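Local coordinates for protein putative NADPH-dependent oxidoreductase (Desulfitobacterium hafniense DCB-2, PDB 3DB2) that probably catalyses an NADPH-dependent oxidation or reduction, as a two-domain dehydrogenase of the GFO/IDH/MocA family whose substrate is not established, at residues Arg133-Met138 and Ala250-Gln255; Lys142-Val147 and Leu273-Phe278; Ser148-Val153 and Gln191-Pro196. One frame throughout, in Å; residues are numbered along the deposited sequence.

Interaction 1: residues Arg133-Met138 and Ala250-Gln255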
loop_
_atom_site.group_PDB
_atom_site.type_symbol
_atom_site.label_atom_id
_atom_site.label_comp_id
_atom_site.label_asym_id
_atom_site.label_seq_id
_atom_site.Cartn_x
_atom_site.Cartn_y
_atom_site.Cartn_z
ATOM N N ARG C 133 9.457 -9.137 15.930
ATOM C CA ARG C 133 10.638 -9.974 16.164
ATOM C C ARG C 133 10.632 -11.225 15.270
ATOM O O ARG C 133 11.671 -11.617 14.738
ATOM C CB ARG C 133 10.775 -10.372 17.626
ATOM C CG ARG C 133 11.018 -9.259 18.619
ATOM C CD ARG C 133 12.202 -8.389 18.240
ATOM N NE ARG C 133 12.665 -7.487 19.270
ATOM C CZ ARG C 133 13.431 -6.412 19.196
ATOM N NH1 ARG C 133 13.933 -5.958 18.067
ATOM N NH2 ARG C 133 13.732 -5.732 20.305
ATOM N N LYS C 134 9.474 -11.836 15.095
ATOM C CA LYS C 134 9.374 -13.053 14.298
ATOM C C LYS C 134 9.552 -12.683 12.838
ATOM O O LYS C 134 10.276 -13.331 12.060
ATOM C CB LYS C 134 8.041 -13.731 14.613
ATOM C CG LYS C 134 7.736 -14.961 13.779
ATOM C CD LYS C 134 8.707 -16.064 14.182
ATOM C CE LYS C 134 8.761 -17.141 13.116
ATOM N NZ LYS C 134 8.401 -18.451 13.730
HETATM N N MSE C 135 8.888 -11.597 12.424
HETATM C CA MSE C 135 9.021 -11.150 11.030
HETATM C C MSE C 135 10.469 -10.853 10.683
HETATM O O MSE C 135 10.953 -11.134 9.576
HETATM C CB MSE C 135 8.103 -9.950 10.750
HETATM C CG MSE C 135 6.620 -10.326 10.797
HETATM SE SE MSE C 135 5.512 -8.691 10.886
HETATM C CE MSE C 135 5.748 -8.264 9.016
ATOM N N LYS C 136 11.222 -10.297 11.600
ATOM C CA LYS C 136 12.620 -9.961 11.455
ATOM C C LYS C 136 13.424 -11.247 11.262
ATOM O O LYS C 136 14.271 -11.377 10.358
ATOM C CB LYS C 136 13.107 -9.162 12.674
ATOM C CG LYS C 136 14.566 -8.733 12.563
ATOM C CD LYS C 136 14.763 -7.976 11.258
ATOM C CE LYS C 136 15.943 -7.018 11.350
ATOM N NZ LYS C 136 16.589 -6.863 10.017
ATOM N N GLU C 137 13.153 -12.223 12.095
ATOM C CA GLU C 137 13.780 -13.548 11.979
ATOM C C GLU C 137 13.539 -14.137 10.595
ATOM O O GLU C 137 14.497 -14.560 9.928
ATOM C CB GLU C 137 13.209 -14.449 13.047
ATOM C CG GLU C 137 13.862 -15.776 13.372
ATOM C CD GLU C 137 13.415 -16.174 14.786
ATOM O OE1 GLU C 137 14.098 -15.753 15.744
ATOM O OE2 GLU C 137 12.381 -16.865 14.913
HETATM N N MSE C 138 12.272 -14.136 10.170
HETATM C CA MSE C 138 11.920 -14.741 8.882
HETATM C C MSE C 138 12.621 -14.059 7.729
HETATM O O MSE C 138 13.047 -14.691 6.752
HETATM C CB MSE C 138 10.410 -14.788 8.688
HETATM C CG MSE C 138 9.733 -15.736 9.669
HETATM SE SE MSE C 138 7.789 -15.587 9.707
HETATM C CE MSE C 138 7.382 -17.091 8.535
ATOM N N ALA C 250 7.923 -16.213 -0.231
ATOM C CA ALA C 250 6.725 -16.145 0.608
ATOM C C ALA C 250 6.362 -14.692 0.937
ATOM O O ALA C 250 7.289 -13.886 1.019
ATOM C CB ALA C 250 6.977 -16.921 1.902
ATOM N N ASN C 251 5.077 -14.439 1.146
ATOM C CA ASN C 251 4.660 -13.112 1.631
ATOM C C ASN C 251 4.160 -13.201 3.071
ATOM O O ASN C 251 3.592 -14.210 3.455
ATOM C CB ASN C 251 3.554 -12.583 0.752
ATOM C CG ASN C 251 3.952 -12.403 -0.689
ATOM O OD1 ASN C 251 5.071 -12.093 -1.027
ATOM N ND2 ASN C 251 2.979 -12.616 -1.582
ATOM N N LEU C 252 4.339 -12.135 3.838
ATOM C CA LEU C 252 3.772 -12.050 5.175
ATOM C C LEU C 252 2.717 -10.939 5.234
ATOM O O LEU C 252 2.974 -9.848 4.693
ATOM C CB LEU C 252 4.859 -11.728 6.176
ATOM C CG LEU C 252 6.096 -12.595 6.202
ATOM C CD1 LEU C 252 7.148 -11.994 7.114
ATOM C CD2 LEU C 252 5.712 -14.008 6.628
ATOM N N PHE C 253 1.636 -11.239 5.905
ATOM C CA PHE C 253 0.550 -10.275 6.140
ATOM C C PHE C 253 0.265 -10.202 7.635
ATOM O O PHE C 253 -0.206 -11.152 8.237
ATOM C CB PHE C 253 -0.736 -10.669 5.419
ATOM C CG PHE C 253 -0.563 -10.961 3.944
ATOM C CD1 PHE C 253 -0.227 -9.940 3.075
ATOM C CD2 PHE C 253 -0.746 -12.256 3.465
ATOM C CE1 PHE C 253 -0.083 -10.213 1.720
ATOM C CE2 PHE C 253 -0.581 -12.530 2.106
ATOM C CZ PHE C 253 -0.212 -11.513 1.258
ATOM N N TYR C 254 0.548 -9.058 8.222
ATOM C CA TYR C 254 0.365 -8.778 9.639
ATOM C C TYR C 254 -0.712 -7.697 9.818
ATOM O O TYR C 254 -0.705 -6.708 9.075
ATOM C CB TYR C 254 1.657 -8.300 10.263
ATOM C CG TYR C 254 1.648 -7.784 11.674
ATOM C CD1 TYR C 254 1.496 -8.651 12.751
ATOM C CD2 TYR C 254 1.807 -6.426 11.961
ATOM C CE1 TYR C 254 1.486 -8.174 14.044
ATOM C CE2 TYR C 254 1.808 -5.963 13.275
ATOM C CZ TYR C 254 1.646 -6.841 14.316
ATOM O OH TYR C 254 1.645 -6.435 15.637
ATOM N N GLN C 255 -1.581 -7.928 10.776
ATOM C CA GLN C 255 -2.622 -7.039 11.236
ATOM C C GLN C 255 -2.592 -6.922 12.757
ATOM O O GLN C 255 -2.501 -7.948 13.420
ATOM C CB GLN C 255 -4.025 -7.539 10.841
ATOM C CG GLN C 255 -4.442 -7.293 9.413
ATOM C CD GLN C 255 -4.964 -5.901 9.129
ATOM O OE1 GLN C 255 -5.225 -5.107 10.034
ATOM N NE2 GLN C 255 -5.130 -5.547 7.851
#

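Interaction 2: residues Lys142-Val147 and Leu273-Phe278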
loop_
_atom_site.group_PDB
_atom_site.type_symbol
_atom_site.label_atom_id
_atom_site.label_comp_id
_atom_site.label_asym_id
_atom_site.label_seq_id
_atom_site.Cartn_x
_atom_site.Cartn_y
_atom_site.Cartn_z
ATOM N N LYS C 142 16.109 -15.461 5.650
ATOM C CA LYS C 142 15.715 -15.714 4.259
ATOM C C LYS C 142 14.669 -16.813 4.127
ATOM O O LYS C 142 14.493 -17.451 3.075
ATOM C CB LYS C 142 16.925 -16.032 3.361
ATOM C CG LYS C 142 18.046 -14.992 3.415
ATOM C CD LYS C 142 17.619 -13.666 2.839
ATOM C CE LYS C 142 18.508 -12.484 3.172
ATOM N NZ LYS C 142 17.849 -11.618 4.209
ATOM N N GLU C 143 13.911 -17.036 5.193
ATOM C CA GLU C 143 12.856 -18.041 5.225
ATOM C C GLU C 143 11.853 -17.695 4.119
ATOM O O GLU C 143 11.342 -18.543 3.373
ATOM C CB GLU C 143 12.185 -18.179 6.593
ATOM C CG GLU C 143 11.179 -19.321 6.670
ATOM C CD GLU C 143 10.306 -19.387 7.904
ATOM O OE1 GLU C 143 10.686 -18.973 9.020
ATOM O OE2 GLU C 143 9.154 -19.885 7.798
ATOM N N ILE C 144 11.568 -16.403 3.963
ATOM C CA ILE C 144 10.619 -15.974 2.944
ATOM C C ILE C 144 11.282 -15.607 1.625
ATOM O O ILE C 144 10.666 -15.055 0.722
ATOM C CB ILE C 144 9.843 -14.758 3.489
ATOM C CG1 ILE C 144 10.673 -13.498 3.722
ATOM C CG2 ILE C 144 9.121 -15.210 4.754
ATOM C CD1 ILE C 144 9.780 -12.251 3.865
ATOM N N GLY C 145 12.566 -15.905 1.514
ATOM C CA GLY C 145 13.396 -15.576 0.378
ATOM C C GLY C 145 13.830 -14.123 0.569
ATOM O O GLY C 145 13.911 -13.736 1.748
ATOM N N GLU C 146 14.043 -13.427 -0.531
ATOM C CA GLU C 146 14.469 -12.034 -0.505
ATOM C C GLU C 146 13.275 -11.075 -0.596
ATOM O O GLU C 146 12.384 -11.253 -1.389
ATOM C CB GLU C 146 15.390 -11.656 -1.645
ATOM C CG GLU C 146 16.729 -12.403 -1.602
ATOM C CD GLU C 146 17.666 -11.866 -0.537
ATOM O OE1 GLU C 146 17.506 -10.698 -0.119
ATOM O OE2 GLU C 146 18.580 -12.598 -0.096
ATOM N N VAL C 147 13.329 -10.041 0.226
ATOM C CA VAL C 147 12.285 -9.021 0.217
ATOM C C VAL C 147 12.463 -8.015 -0.905
ATOM O O VAL C 147 13.546 -7.481 -1.144
ATOM C CB VAL C 147 12.271 -8.186 1.507
ATOM C CG1 VAL C 147 11.210 -7.067 1.332
ATOM C CG2 VAL C 147 12.010 -9.060 2.707
ATOM N N LEU C 273 -0.536 -12.995 12.126
ATOM C CA LEU C 273 0.517 -12.991 11.102
ATOM C C LEU C 273 0.241 -14.183 10.180
ATOM O O LEU C 273 0.095 -15.280 10.704
ATOM C CB LEU C 273 1.900 -13.052 11.706
ATOM C CG LEU C 273 3.106 -13.163 10.758
ATOM C CD1 LEU C 273 3.218 -11.977 9.823
ATOM C CD2 LEU C 273 4.398 -13.363 11.532
ATOM N N ILE C 274 0.180 -13.916 8.883
ATOM C CA ILE C 274 -0.138 -15.024 7.955
ATOM C C ILE C 274 0.982 -15.064 6.945
ATOM O O ILE C 274 1.453 -14.022 6.515
ATOM C CB ILE C 274 -1.530 -14.813 7.368
ATOM C CG1 ILE C 274 -2.665 -15.200 8.350
ATOM C CG2 ILE C 274 -1.646 -15.515 6.025
ATOM C CD1 ILE C 274 -3.068 -16.660 8.192
ATOM N N LYS C 275 1.448 -16.256 6.601
ATOM C CA LYS C 275 2.431 -16.528 5.586
ATOM C C LYS C 275 1.742 -17.109 4.338
ATOM O O LYS C 275 1.011 -18.095 4.435
ATOM C CB LYS C 275 3.468 -17.544 6.054
ATOM C CG LYS C 275 4.701 -17.740 5.212
ATOM C CD LYS C 275 5.444 -19.021 5.633
ATOM C CE LYS C 275 6.937 -18.928 5.352
ATOM N NZ LYS C 275 7.608 -20.241 5.565
ATOM N N ARG C 276 1.998 -16.488 3.207
ATOM C CA ARG C 276 1.490 -16.977 1.927
ATOM C C ARG C 276 2.658 -17.596 1.168
ATOM O O ARG C 276 3.613 -16.868 0.868
ATOM C CB ARG C 276 0.828 -15.870 1.116
ATOM C CG ARG C 276 0.434 -16.378 -0.290
ATOM C CD ARG C 276 -0.363 -15.291 -1.027
ATOM N NE ARG C 276 -1.650 -15.182 -0.329
ATOM C CZ ARG C 276 -2.613 -14.360 -0.740
ATOM N NH1 ARG C 276 -2.391 -13.618 -1.820
ATOM N NH2 ARG C 276 -3.753 -14.315 -0.063
ATOM N N GLU C 277 2.606 -18.902 0.885
ATOM C CA GLU C 277 3.785 -19.539 0.299
ATOM C C GLU C 277 3.361 -20.540 -0.758
ATOM O O GLU C 277 2.182 -20.884 -0.768
ATOM C CB GLU C 277 4.594 -20.267 1.383
ATOM C CG GLU C 277 3.745 -21.352 2.016
ATOM C CD GLU C 277 4.416 -22.166 3.085
ATOM O OE1 GLU C 277 5.618 -21.949 3.302
ATOM O OE2 GLU C 277 3.705 -22.995 3.690
ATOM N N PHE C 278 4.289 -20.977 -1.595
ATOM C CA PHE C 278 3.978 -22.012 -2.575
ATOM C C PHE C 278 3.835 -23.325 -1.807
ATOM O O PHE C 278 4.672 -23.567 -0.942
ATOM C CB PHE C 278 5.039 -22.135 -3.661
ATOM C CG PHE C 278 5.339 -20.835 -4.379
ATOM C CD1 PHE C 278 4.446 -20.373 -5.339
ATOM C CD2 PHE C 278 6.471 -20.108 -4.079
ATOM C CE1 PHE C 278 4.706 -19.186 -5.997
ATOM C CE2 PHE C 278 6.745 -18.926 -4.745
ATOM C CZ PHE C 278 5.848 -18.471 -5.699
#

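Interaction 3: residues Ser148-Val153 and Gln191-Pro196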
loop_
_atom_site.group_PDB
_atom_site.type_symbol
_atom_site.label_atom_id
_atom_site.label_comp_id
_atom_site.label_asym_id
_atom_site.label_seq_id
_atom_site.Cartn_x
_atom_site.Cartn_y
_atom_site.Cartn_z
ATOM N N SER C 148 11.369 -7.716 -1.589
ATOM C CA SER C 148 11.323 -6.719 -2.651
ATOM C C SER C 148 10.734 -5.412 -2.098
ATOM O O SER C 148 11.363 -4.364 -2.165
ATOM C CB SER C 148 10.475 -7.136 -3.858
ATOM O OG SER C 148 9.293 -7.849 -3.516
ATOM N N SER C 149 9.532 -5.550 -1.548
ATOM C CA SER C 149 8.809 -4.377 -1.045
ATOM C C SER C 149 8.013 -4.715 0.224
ATOM O O SER C 149 7.730 -5.860 0.545
ATOM C CB SER C 149 7.877 -3.827 -2.111
ATOM O OG SER C 149 6.830 -4.701 -2.450
ATOM N N ILE C 150 7.633 -3.639 0.933
ATOM C CA ILE C 150 6.802 -3.725 2.119
ATOM C C ILE C 150 5.721 -2.646 2.028
ATOM O O ILE C 150 5.975 -1.576 1.512
ATOM C CB ILE C 150 7.598 -3.571 3.419
ATOM C CG1 ILE C 150 8.541 -4.741 3.684
ATOM C CG2 ILE C 150 6.666 -3.329 4.613
ATOM C CD1 ILE C 150 9.456 -4.466 4.862
ATOM N N GLU C 151 4.515 -2.964 2.527
ATOM C CA GLU C 151 3.458 -1.971 2.627
ATOM C C GLU C 151 3.005 -1.887 4.092
ATOM O O GLU C 151 2.645 -2.932 4.613
ATOM C CB GLU C 151 2.239 -2.319 1.767
ATOM C CG GLU C 151 2.632 -2.538 0.320
ATOM C CD GLU C 151 1.649 -3.460 -0.392
ATOM O OE1 GLU C 151 0.825 -4.136 0.262
ATOM O OE2 GLU C 151 1.768 -3.519 -1.639
ATOM N N ALA C 152 3.080 -0.717 4.673
ATOM C CA ALA C 152 2.764 -0.507 6.082
ATOM C C ALA C 152 1.625 0.503 6.168
ATOM O O ALA C 152 1.594 1.430 5.347
ATOM C CB ALA C 152 3.974 -0.005 6.844
ATOM N N VAL C 153 0.704 0.321 7.104
ATOM C CA VAL C 153 -0.406 1.264 7.219
ATOM C C VAL C 153 -0.641 1.536 8.704
ATOM O O VAL C 153 -0.593 0.590 9.483
ATOM C CB VAL C 153 -1.707 0.726 6.612
ATOM C CG1 VAL C 153 -2.895 1.648 6.865
ATOM C CG2 VAL C 153 -1.526 0.500 5.113
ATOM N N GLN C 191 12.636 0.543 9.113
ATOM C CA GLN C 191 14.102 0.563 9.132
ATOM C C GLN C 191 14.646 -0.517 10.052
ATOM O O GLN C 191 15.758 -0.995 9.852
ATOM C CB GLN C 191 14.550 1.978 9.497
ATOM C CG GLN C 191 14.183 2.987 8.401
ATOM C CD GLN C 191 14.765 4.379 8.608
ATOM O OE1 GLN C 191 15.580 4.885 7.846
ATOM N NE2 GLN C 191 14.332 5.085 9.652
ATOM N N PHE C 192 13.883 -0.958 11.050
ATOM C CA PHE C 192 14.239 -2.143 11.823
ATOM C C PHE C 192 14.303 -3.386 10.938
ATOM O O PHE C 192 15.221 -4.212 10.949
ATOM C CB PHE C 192 13.215 -2.353 12.928
ATOM C CG PHE C 192 13.235 -3.715 13.583
ATOM C CD1 PHE C 192 14.372 -4.097 14.292
ATOM C CD2 PHE C 192 12.159 -4.585 13.514
ATOM C CE1 PHE C 192 14.417 -5.334 14.900
ATOM C CE2 PHE C 192 12.210 -5.837 14.098
ATOM C CZ PHE C 192 13.356 -6.197 14.792
ATOM N N LEU C 193 13.274 -3.538 10.100
ATOM C CA LEU C 193 13.163 -4.708 9.233
ATOM C C LEU C 193 14.151 -4.673 8.071
ATOM O O LEU C 193 14.763 -5.720 7.799
ATOM C CB LEU C 193 11.731 -4.811 8.725
ATOM C CG LEU C 193 10.619 -5.117 9.723
ATOM C CD1 LEU C 193 9.283 -5.236 8.987
ATOM C CD2 LEU C 193 10.941 -6.385 10.512
ATOM N N LEU C 194 14.305 -3.525 7.428
ATOM C CA LEU C 194 15.092 -3.410 6.206
ATOM C C LEU C 194 16.308 -2.493 6.205
ATOM O O LEU C 194 16.986 -2.415 5.157
ATOM C CB LEU C 194 14.178 -2.884 5.081
ATOM C CG LEU C 194 12.986 -3.748 4.694
ATOM C CD1 LEU C 194 12.487 -3.339 3.328
ATOM C CD2 LEU C 194 13.349 -5.226 4.722
ATOM N N GLY C 195 16.639 -1.794 7.273
ATOM C CA GLY C 195 17.764 -0.887 7.241
ATOM C C GLY C 195 17.360 0.521 6.794
ATOM O O GLY C 195 16.172 0.799 6.594
ATOM N N PRO C 196 18.331 1.409 6.666
ATOM C CA PRO C 196 18.074 2.835 6.490
ATOM C C PRO C 196 17.460 3.243 5.157
ATOM O O PRO C 196 17.806 2.853 4.035
ATOM C CB PRO C 196 19.469 3.489 6.613
ATOM C CG PRO C 196 20.403 2.386 6.247
ATOM C CD PRO C 196 19.774 1.135 6.761
#

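Interaction 1: residues Arg133-Met138 and Ala250-Gln255
The selenium of selenomethionine M135 packs against CB and CG of Y254, SE lying 3.9 Å from Y254 CB. M135 SE lies 4.6 Å from the centroid of the Y254 ring and 32° off its normal, a Met-aromatic contact of oblique geometry that uses the root of the ring and leaves its hydroxyl end aside. The M135 chain runs out from the helix with CG anti to its own carbonyl carbon (chi1 -68°), then bends at the last torsion, and in crossing Y254 at about a right angle it brings SE, the atom standing in for the methionine sulfur, against the aromatic side chain. Lower on the same chain, CG of M135 rests 4.1 Å from CD1 of L252, the two side chains sliding past each other in opposite directions. L252 thus divides its branches between two helix residues one turn apart: CD1 goes to M135, while CD2 meets the terminal methyl of selenomethionine M138, CE, at 4.0 Å. All four side chains are buried and the contact across the two segments is apolar. On strand 250-256, L252 and Y254 point to the helix and F253 between them points away and packs on V240 of the second subunit. The helix and strand segments run nearly antiparallel, at 171°, with axes 10.9 Å apart, the layered helix-on-sheet packing of the alpha/beta C-terminal domain in the GFO/IDH/MocA family.

Interaction 2: residues Lys142-Val147 and Leu273-Phe278
K275 sends its amino group across to E143, and the bond that results is both a hydrogen bond and a salt bridge, NZ to OE2 at 2.7 Å. From CB, which points toward the turn, the lysine chain leaves with CG anti to its backbone N (chi1 -169°) and stays extended through CD and CE, reaching from strand to loop. CG, CD and CE run past the methyl CE of M138 on helix 130-140, and the side chain also packs on V295 of strand 290-295. K275 CE is the first atom to meet the 142-147 loop, 4.4 Å from CG2 of I144. That loop is a compact chain reversal, in which a Schellman motif at K142 closes helix 130-140 and a type I beta turn from K142 to G145 carries the chain on toward strand 147-155. At the tip, NZ approaches OE2 of E143 on the anti side of the carboxylate, 15° out of its plane. A second, weak bond joins K275 NZ to OE1 of E277 at 3.5 Å, making a three-residue salt-bridge network. The lysine thus separates two carboxylates, E143 OE2 lying 6.1 Å from E277 OE1. Were E143 replaced by alanine, the K275 ammonium would probably keep only the weak E277 link within this network, and its end would be freer to swing. E277 in turn pairs through OE2 with R291.

Interaction 3: residues Ser148-Val153 and Gln191-Pro196
I150 and L194 meet tip to tip, and the contact between their segments is wholly apolar. The end methyl of I150 does most of the touching: I150 CD1 lies 3.6 Å from L194 CD1 and as close to its CG, with the other methyl, CD2, at 4.0 Å, so it fits against the fork of the leucine. A looser van der Waals touch adds L193, whose CD1 stands 4.2 Å from I150 CD1. The long branch of I150 takes this course because CG1 is anti to the carbonyl carbon (chi1 -68°), and chi2 is extended, carrying CD1 outward from the strand.

Among the polar interactions, G195 N donates to Q191 O at 2.8 Å, a backbone bond at the point where the helix ends and G195 takes positive phi. On the other side of the strand, E151 bonds to Y246 and N244 of its own chain and to Y230 of the second subunit.

Strand 147-155 lies between strands 228-234 and 240-247 in the mixed sheet, and I150 also packs on I243 and V245. The C-terminal end of helix 183-194 therefore rests on one face of this sheet, beside helix 130-140, while the opposite face meets the second subunit.

Along the chain the first segments of interactions 1, 2 and 3 follow one another, from helix 130-140 through the 142-147 loop into strand 147-155; helix 183-194 then completes interaction 3. All three gather on the large mixed sheet. Interactions 1 and 2, centres about 7 Å apart, are stitched by neighbouring strands, probably by a hydrogen bond from R276 N to N251 O at 2.8 Å. The centre of interaction 3 lies about 11 Å from that of interaction 1 and about 14 Å from that of interaction 2. Helices 130-140 and 183-194 thus pack on one face of a sheet whose strands also meet the second subunit, so helical layer and dimer contact share it.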